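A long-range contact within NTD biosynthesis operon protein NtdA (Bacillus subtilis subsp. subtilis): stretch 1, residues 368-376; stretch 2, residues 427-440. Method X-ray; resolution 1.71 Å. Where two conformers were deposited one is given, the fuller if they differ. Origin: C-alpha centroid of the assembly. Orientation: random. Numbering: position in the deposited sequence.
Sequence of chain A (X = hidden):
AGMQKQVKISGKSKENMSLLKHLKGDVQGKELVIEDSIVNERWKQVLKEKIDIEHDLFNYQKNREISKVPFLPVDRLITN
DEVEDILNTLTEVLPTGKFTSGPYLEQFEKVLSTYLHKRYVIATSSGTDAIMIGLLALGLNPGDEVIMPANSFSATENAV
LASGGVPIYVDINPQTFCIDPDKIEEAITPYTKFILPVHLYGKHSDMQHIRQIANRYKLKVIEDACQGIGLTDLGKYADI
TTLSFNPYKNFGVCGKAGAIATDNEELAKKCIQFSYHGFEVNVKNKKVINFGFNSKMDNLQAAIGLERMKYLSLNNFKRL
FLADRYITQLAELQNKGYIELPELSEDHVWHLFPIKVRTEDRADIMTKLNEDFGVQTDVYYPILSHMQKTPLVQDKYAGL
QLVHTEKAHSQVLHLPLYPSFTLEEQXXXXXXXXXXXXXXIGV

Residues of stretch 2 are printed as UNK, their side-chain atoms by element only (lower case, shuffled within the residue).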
ATOM      1  N   LYS A 368       8.430 -34.673  14.444  1.00 19.13           N
ATOM      2  CA  LYS A 368       7.881 -35.995  14.182  1.00 20.19           C
ATOM      3  C   LYS A 368       6.636 -35.919  13.307  1.00 23.34           C
ATOM      4  O   LYS A 368       6.458 -36.746  12.409  1.00 20.53           O
ATOM      5  CB  LYS A 368       7.555 -36.726  15.478  1.00 18.25           C
ATOM      6  CG  LYS A 368       8.790 -37.270  16.201  1.00 26.59           C
ATOM      7  CD  LYS A 368       8.413 -37.891  17.538  1.00 44.47           C
ATOM      8  CE  LYS A 368       9.545 -38.752  18.077  1.00 52.97           C
ATOM      9  NZ  LYS A 368      10.831 -38.002  18.098  1.00 47.76           N
ATOM     10  N   LEU A 369       5.776 -34.934  13.564  1.00 17.75           N
ATOM     11  CA  LEU A 369       4.600 -34.750  12.702  1.00 19.20           C
ATOM     12  C   LEU A 369       5.016 -34.567  11.252  1.00 21.40           C
ATOM     13  O   LEU A 369       4.443 -35.162  10.346  1.00 16.86           O
ATOM     14  CB  LEU A 369       3.747 -33.562  13.177  1.00 16.01           C
ATOM     15  CG  LEU A 369       2.797 -33.819  14.341  1.00 15.13           C
ATOM     16  CD1 LEU A 369       2.177 -32.495  14.809  1.00 20.91           C
ATOM     17  CD2 LEU A 369       1.680 -34.803  13.955  1.00 15.40           C
ATOM     18  N   ASN A 370       6.046 -33.763  11.032  1.00 15.83           N
ATOM     19  CA  ASN A 370       6.512 -33.479   9.691  1.00 16.98           C
ATOM     20  C   ASN A 370       7.245 -34.671   9.078  1.00 20.66           C
ATOM     21  O   ASN A 370       6.944 -35.088   7.958  1.00 23.04           O
ATOM     22  CB  ASN A 370       7.445 -32.267   9.733  1.00 15.99           C
ATOM     23  CG  ASN A 370       8.076 -31.972   8.389  1.00 31.11           C
ATOM     24  OD1 ASN A 370       7.465 -32.197   7.340  1.00 49.31           O
ATOM     25  ND2 ASN A 370       9.312 -31.480   8.407  1.00 42.62           N
ATOM     26  N   GLU A 371       8.218 -35.211   9.808  1.00 23.13           N
ATOM     27  CA  GLU A 371       9.038 -36.306   9.284  1.00 23.10           C
ATOM     28  C   GLU A 371       8.261 -37.608   9.110  1.00 21.22           C
ATOM     29  O   GLU A 371       8.394 -38.283   8.082  1.00 25.64           O
ATOM     30  CB  GLU A 371      10.239 -36.550  10.198  1.00 24.54           C
ATOM     31  CG  GLU A 371      11.283 -35.460  10.149  1.00 28.25           C
ATOM     32  CD  GLU A 371      12.498 -35.792  11.008  1.00 54.55           C
ATOM     33  OE1 GLU A 371      12.421 -36.765  11.794  1.00 47.75           O
ATOM     34  OE2 GLU A 371      13.521 -35.082  10.896  1.00 56.64           O
ATOM     35  N   ASP A 372       7.447 -37.963  10.102  1.00 18.30           N
ATOM     36  CA  ASP A 372       6.781 -39.255  10.084  1.00 22.65           C
ATOM     37  C   ASP A 372       5.482 -39.220   9.299  1.00 21.88           C
ATOM     38  O   ASP A 372       5.081 -40.230   8.714  1.00 21.75           O
ATOM     39  CB  ASP A 372       6.524 -39.754  11.510  1.00 22.40           C
ATOM     40  CG  ASP A 372       7.810 -40.022  12.280  1.00 36.27           C
ATOM     41  OD1 ASP A 372       8.863 -40.202  11.639  1.00 31.41           O
ATOM     42  OD2 ASP A 372       7.764 -40.051  13.528  1.00 40.51           O
ATOM     43  N   PHE A 373       4.820 -38.065   9.270  1.00 19.36           N
ATOM     44  CA  PHE A 373       3.506 -38.022   8.636  1.00 17.94           C
ATOM     45  C   PHE A 373       3.283 -36.914   7.621  1.00 17.99           C
ATOM     46  O   PHE A 373       2.200 -36.821   7.040  1.00 20.92           O
ATOM     47  CB  PHE A 373       2.409 -37.994   9.704  1.00 15.09           C
ATOM     48  CG  PHE A 373       2.516 -39.110  10.689  1.00 19.35           C
ATOM     49  CD1 PHE A 373       2.367 -40.431  10.278  1.00 28.61           C
ATOM     50  CD2 PHE A 373       2.790 -38.852  12.018  1.00 19.33           C
ATOM     51  CE1 PHE A 373       2.479 -41.471  11.192  1.00 23.26           C
ATOM     52  CE2 PHE A 373       2.897 -39.884  12.936  1.00 25.22           C
ATOM     53  CZ  PHE A 373       2.736 -41.199  12.519  1.00 26.00           C
ATOM     54  N   GLY A 374       4.304 -36.097   7.389  1.00 15.82           N
ATOM     55  CA  GLY A 374       4.207 -35.035   6.399  1.00 17.38           C
ATOM     56  C   GLY A 374       3.248 -33.935   6.838  1.00 12.87           C
ATOM     57  O   GLY A 374       2.787 -33.131   6.014  1.00 18.11           O
ATOM     58  N   VAL A 375       2.961 -33.887   8.135  1.00 12.99           N
ATOM     59  CA  VAL A 375       2.049 -32.875   8.682  1.00 13.05           C
ATOM     60  C   VAL A 375       2.811 -31.640   9.150  1.00 22.92           C
ATOM     61  O   VAL A 375       3.605 -31.716  10.087  1.00 17.94           O
ATOM     62  CB  VAL A 375       1.233 -33.450   9.856  1.00 18.43           C
ATOM     63  CG1 VAL A 375       0.425 -32.352  10.553  1.00 16.54           C
ATOM     64  CG2 VAL A 375       0.297 -34.545   9.349  1.00 17.70           C
ATOM     65  N   GLN A 376       2.557 -30.501   8.505  1.00 15.07           N
ATOM     66  CA  GLN A 376       3.237 -29.251   8.856  1.00 15.71           C
ATOM     67  C   GLN A 376       2.416 -28.439   9.853  1.00 16.17           C
ATOM     68  O   GLN A 376       1.209 -28.243   9.682  1.00 19.37           O
ATOM     69  CB  GLN A 376       3.519 -28.434   7.583  1.00 25.55           C
ATOM     70  CG  GLN A 376       4.061 -27.030   7.837  1.00 30.77           C
ATOM     71  CD  GLN A 376       4.420 -26.271   6.555  1.00 56.47           C
ATOM     72  OE1 GLN A 376       3.639 -26.217   5.593  1.00 22.07           O
ATOM     73  NE2 GLN A 376       5.609 -25.671   6.545  1.00 37.87           N
ATOM     74  N   UNK A 427      -8.102 -35.190   9.192  1.00 14.85           N
ATOM     75  CA  UNK A 427      -7.981 -36.543   9.757  1.00 15.87           C
ATOM     76  C   UNK A 427      -6.522 -36.919   9.978  1.00 17.59           C
ATOM     77  O   UNK A 427      -6.160 -37.458  11.029  1.00 17.16           O
ATOM     78  o   UNK A 427     -10.743 -36.835   9.627  1.00 19.36           O
ATOM     79  o   UNK A 427     -10.709 -38.078   7.798  1.00 18.79           O
ATOM     80  c   UNK A 427      -8.621 -37.604   8.834  1.00 12.83           C
ATOM     81  c   UNK A 427     -10.134 -37.488   8.748  1.00 17.01           C
ATOM     82  N   UNK A 428      -5.678 -36.647   8.988  1.00 15.17           N
ATOM     83  CA  UNK A 428      -4.278 -37.019   9.100  1.00 15.26           C
ATOM     84  C   UNK A 428      -3.546 -36.208  10.162  1.00 16.03           C
ATOM     85  O   UNK A 428      -2.713 -36.744  10.907  1.00 18.34           O
ATOM     86  c   UNK A 428      -3.557 -36.900   7.751  1.00 15.66           C
ATOM     87  n   UNK A 428       1.298 -40.046   6.666  1.00 27.74           N
ATOM     88  n   UNK A 428      -0.178 -38.282   6.542  1.00 23.80           N
ATOM     89  c   UNK A 428      -2.121 -37.443   7.816  1.00 21.61           C
ATOM     90  c   UNK A 428      -1.511 -37.681   6.451  1.00 36.19           C
ATOM     91  c   UNK A 428       0.053 -39.593   6.589  1.00 34.12           C
ATOM     92  n   UNK A 428      -0.958 -40.452   6.556  1.00 28.57           N
ATOM     93  N   UNK A 429      -3.866 -34.916  10.252  1.00 14.54           N
ATOM     94  CA  UNK A 429      -3.298 -34.076  11.303  1.00 12.96           C
ATOM     95  C   UNK A 429      -3.608 -34.667  12.666  1.00 14.36           C
ATOM     96  O   UNK A 429      -2.735 -34.776  13.532  1.00 17.94           O
ATOM     97  c   UNK A 429      -3.441 -31.962   9.963  1.00 12.85           C
ATOM     98  c   UNK A 429      -3.857 -32.641  11.251  1.00 14.87           C
ATOM     99  c   UNK A 429      -3.362 -31.832  12.472  1.00 14.31           C
ATOM    100  N   UNK A 430      -4.864 -35.051  12.849  1.00 13.74           N
ATOM    101  CA  UNK A 430      -5.329 -35.510  14.146  1.00 17.57           C
ATOM    102  C   UNK A 430      -4.781 -36.883  14.506  1.00 17.15           C
ATOM    103  O   UNK A 430      -4.365 -37.108  15.638  1.00 20.27           O
ATOM    104  c   UNK A 430      -9.744 -34.889  12.965  1.00 17.12           C
ATOM    105  c   UNK A 430      -7.400 -34.072  14.184  1.00 15.90           C
ATOM    106  s   UNK A 430      -9.170 -33.977  14.396  1.00 20.04           S
ATOM    107  c   UNK A 430      -6.855 -35.496  14.187  1.00 18.24           C
ATOM    108  N   UNK A 431      -4.774 -37.794  13.540  0.55 20.10           N
ATOM    109  CA  UNK A 431      -4.225 -39.121  13.785  0.55 24.26           C
ATOM    110  C   UNK A 431      -2.727 -39.038  14.061  0.55 23.57           C
ATOM    111  O   UNK A 431      -2.214 -39.723  14.943  0.55 23.48           O
ATOM    112  c   UNK A 431      -4.525 -40.044  12.609  0.55 21.41           C
ATOM    113  c   UNK A 431      -6.325 -41.203  11.272  0.55 42.27           C
ATOM    114  o   UNK A 431      -5.751 -42.314  11.294  0.55 43.92           O
ATOM    115  c   UNK A 431      -6.018 -40.225  12.380  0.55 30.28           C
ATOM    116  o   UNK A 431      -7.146 -40.862  10.389  0.55 34.68           O
ATOM    117  N   UNK A 432      -2.035 -38.179  13.318  1.00 19.70           N
ATOM    118  CA  UNK A 432      -0.612 -37.961  13.527  1.00 18.81           C
ATOM    119  C   UNK A 432      -0.352 -37.418  14.922  1.00 21.69           C
ATOM    120  O   UNK A 432       0.593 -37.821  15.607  1.00 19.42           O
ATOM    121  N   UNK A 433      -1.192 -36.488  15.357  1.00 17.80           N
ATOM    122  CA  UNK A 433      -1.029 -35.911  16.680  1.00 19.53           C
ATOM    123  C   UNK A 433      -1.221 -36.980  17.758  1.00 22.30           C
ATOM    124  O   UNK A 433      -0.441 -37.040  18.726  1.00 19.76           O
ATOM    125  c   UNK A 433      -2.006 -34.755  16.887  1.00 20.40           C
ATOM    126  c   UNK A 433      -1.710 -33.839  18.071  1.00 30.15           C
ATOM    127  c   UNK A 433      -0.368 -33.125  17.874  1.00 26.14           C
ATOM    128  c   UNK A 433      -2.841 -32.828  18.234  1.00 30.11           C
ATOM    129  N   UNK A 434      -2.246 -37.820  17.599  1.00 19.31           N
ATOM    130  CA  UNK A 434      -2.467 -38.911  18.545  1.00 22.15           C
ATOM    131  C   UNK A 434      -1.239 -39.828  18.595  1.00 20.92           C
ATOM    132  O   UNK A 434      -0.743 -40.167  19.675  1.00 22.21           O
ATOM    133  c   UNK A 434      -3.721 -39.717  18.178  1.00 21.77           C
ATOM    134  c   UNK A 434      -7.305 -38.445  20.183  1.00 23.34           C
ATOM    135  c   UNK A 434      -6.400 -39.288  20.824  1.00 29.43           C
ATOM    136  c   UNK A 434      -5.242 -39.689  20.174  1.00 26.63           C
ATOM    137  c   UNK A 434      -7.049 -38.010  18.898  1.00 22.17           C
ATOM    138  c   UNK A 434      -4.966 -39.260  18.879  1.00 22.59           C
ATOM    139  c   UNK A 434      -5.878 -38.420  18.243  1.00 24.27           C
ATOM    140  N   UNK A 435      -0.729 -40.200  17.425  1.00 18.17           N
ATOM    141  CA  UNK A 435       0.424 -41.092  17.366  1.00 22.51           C
ATOM    142  C   UNK A 435       1.682 -40.459  17.971  1.00 30.47           C
ATOM    143  O   UNK A 435       2.367 -41.082  18.778  1.00 26.40           O
ATOM    144  c   UNK A 435       3.716 -43.539  15.809  1.00 55.34           C
ATOM    145  n   UNK A 435       2.830 -44.500  15.625  1.00 63.89           N
ATOM    146  c   UNK A 435       0.704 -41.527  15.928  1.00 25.56           C
ATOM    147  n   UNK A 435       3.069 -42.392  15.931  1.00 46.57           N
ATOM    148  c   UNK A 435       1.716 -42.621  15.823  0.39 32.06           C
ATOM    149  c   UNK A 435       1.569 -43.954  15.634  0.83 44.98           C
ATOM    150  N   UNK A 436       1.989 -39.230  17.569  1.00 20.31           N
ATOM    151  CA  UNK A 436       3.192 -38.546  18.055  1.00 23.97           C
ATOM    152  C   UNK A 436       3.160 -38.273  19.564  1.00 30.53           C
ATOM    153  O   UNK A 436       4.151 -38.497  20.263  1.00 32.36           O
ATOM    154  c   UNK A 436       3.789 -37.541  15.839  1.00 21.96           C
ATOM    155  c   UNK A 436       3.458 -37.237  17.291  1.00 21.31           C
ATOM    156  c   UNK A 436       4.602 -36.453  17.945  1.00 23.38           C
ATOM    157  N   UNK A 437       2.029 -37.794  20.069  1.00 22.49           N
ATOM    158  CA  UNK A 437       1.938 -37.444  21.487  1.00 32.79           C
ATOM    159  C   UNK A 437       2.073 -38.674  22.387  1.00 39.52           C
ATOM    160  O   UNK A 437       2.690 -38.612  23.452  1.00 42.45           O
ATOM    161  c   UNK A 437       0.306 -34.213  21.142  1.00 43.38           C
ATOM    162  c   UNK A 437       1.036 -35.171  22.033  1.00 48.91           C
ATOM    163  c   UNK A 437       0.665 -36.635  21.806  1.00 39.62           C
ATOM    164  c   UNK A 437      -0.049 -37.174  23.051  1.00 42.72           C
ATOM    165  N   UNK A 438       1.524 -39.800  21.949  1.00 40.06           N
ATOM    166  CA  UNK A 438       1.644 -41.020  22.733  1.00 48.96           C
ATOM    167  C   UNK A 438       3.069 -41.565  22.667  1.00 54.13           C
ATOM    168  O   UNK A 438       3.501 -42.322  23.535  1.00 56.23           O
ATOM    169  c   UNK A 438      -3.230 -41.692  22.919  1.00 62.49           C
ATOM    170  c   UNK A 438       0.578 -42.033  22.314  1.00 51.37           C
ATOM    171  n   UNK A 438      -4.331 -42.594  23.361  1.00 63.26           N
ATOM    172  c   UNK A 438      -0.816 -41.427  22.462  1.00 51.07           C
ATOM    173  c   UNK A 438      -1.952 -42.426  22.518  1.00 49.59           C
ATOM    174  N   UNK A 439       3.806 -41.138  21.648  1.00 55.17           N
ATOM    175  CA  UNK A 439       5.235 -41.411  21.558  1.00 46.21           C
ATOM    176  C   UNK A 439       6.007 -40.505  22.529  1.00 49.55           C
ATOM    177  O   UNK A 439       7.042 -40.901  23.068  1.00 62.63           O
ATOM    178  c   UNK A 439       6.402 -42.351  19.464  1.00 54.85           C
ATOM    179  c   UNK A 439       7.024 -41.976  18.126  1.00 66.47           C
ATOM    180  o   UNK A 439       6.608 -41.010  17.482  1.00 53.43           O
ATOM    181  n   UNK A 439       8.032 -42.734  17.709  1.00 59.91           N
ATOM    182  c   UNK A 439       5.716 -41.174  20.127  1.00 42.05           C
ATOM    183  N   UNK A 440       5.500 -39.292  22.746  1.00 47.74           N
ATOM    184  CA  UNK A 440       6.156 -38.309  23.622  1.00 45.48           C
ATOM    185  C   UNK A 440       6.060 -38.677  25.097  1.00 55.95           C
ATOM    186  O   UNK A 440       6.999 -38.464  25.869  1.00 56.00           O
ATOM    187  o   UNK A 440       7.861 -36.384  20.759  1.00 50.66           O
ATOM    188  c   UNK A 440       5.550 -36.908  23.439  1.00 43.29           C
ATOM    189  c   UNK A 440       5.960 -36.187  22.164  1.00 43.07           C
ATOM    190  o   UNK A 440       8.234 -36.091  22.906  1.00 56.30           O
ATOM    191  c   UNK A 440       7.460 -36.219  21.929  1.00 51.96           C
TER
HETATM  192  O   HOH W   1       9.277 -41.421  15.241  1.00 43.57           O

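Position 427 opens the helical stretch with two side-chain carbons, the second carrying two oxygens, and nothing of stretch 1 within reach: Asp427, whose carboxylate is hydrogen-bonded elsewhere in the structure. Position 428 has three carbons, a nitrogen, then a carbon bearing two more nitrogens, a guanidinium reaching the carbonyl of Phe373. This is Arg428. Its extended chain places NE 2.8 Å from Phe373 O in a nearly straight hydrogen bond, while NH2 adds a weak one to Phe373 O at 3.4 Å; a long side chain with several donors suits a carbonyl at the end of a helix.

At 429 a single carbon carries two more, and one of them packs on Val375. The compact fork is Val429, with CG2 3.9 Å from Val375 CG1 in a buried, apolar spot. Position 430, an unbranched run of two carbons, sulfur and carbon, points away from stretch 1: Met430, flexible and apolar, buried against other parts of the protein. Position 431 has three carbons, the third with two oxygens, and makes no contact here; it is Glu431, a charged side chain left exposed.

Position 432 has no side-chain atoms, so it is Gly432. Its backbone lies directly against stretch 1, with C 3.4 Å from Leu369 CD2 and CA 3.8 Å from Phe373 CD2. An ideal CB would point into this contact, only 3.2 Å from Leu369 CD2 and 3.4 Å from Phe373 CD2, so the bare backbone gives both side chains room.

Four carbons forked at the second mark 433, which touches Leu369. The CA-to-CB bond of Leu433 points sideways, and CD1 lies 4.0 Å from Leu369 CD1, extending the apolar packing. Position 434, one carbon and a six-carbon ring, points away: Phe434, a bulky apolar ring, partly exposed, on the side of the helix turned from stretch 1. At 435 one carbon leads to a five-membered ring of three carbons and two nitrogens, with Phe373 over one face. His435 thus offers a flat surface to the edge of the Phe373 ring; the planes stand at 77° and Phe373 CZ is 3.6 Å from His435 ND1.

Position 436 is another three-carbon fork, touching Lys368, Leu369 and Phe373. Val436 fills this buried site compactly, its CG2 lying 3.8 Å from Phe373 CE2. Position 437, four carbons forked at the first, is Ile437, branched and apolar as suits a buried site, but without contact here. Four carbons ending in nitrogen make 438 Lys438, out of reach; its long chain carries the amine to a hydrogen bond elsewhere in the structure. Position 439 has three carbons, the last with one nitrogen and one oxygen, that oxygen 3.6 Å from Lys368 CD: Gln439, whose amide NE2 can donate to a water that in turn donates to Asp372 OD2. At 440, three carbons end in two oxygens near Lys368; Glu440 places OE2 4.3 Å from Lys368 NZ, opposite charges too far apart for a salt bridge.

The contact works as a knob in a hole: Phe373 sits among Arg428, Gly432, His435 and Val436. Leu369 and Val375 extend the apolar packing, Arg428 secures the Phe373 carbonyl, and polar side chains and a water complete the Lys368 and Asp372 side.

Stretch 2 427-440: DRVMEGLFHVIKQE
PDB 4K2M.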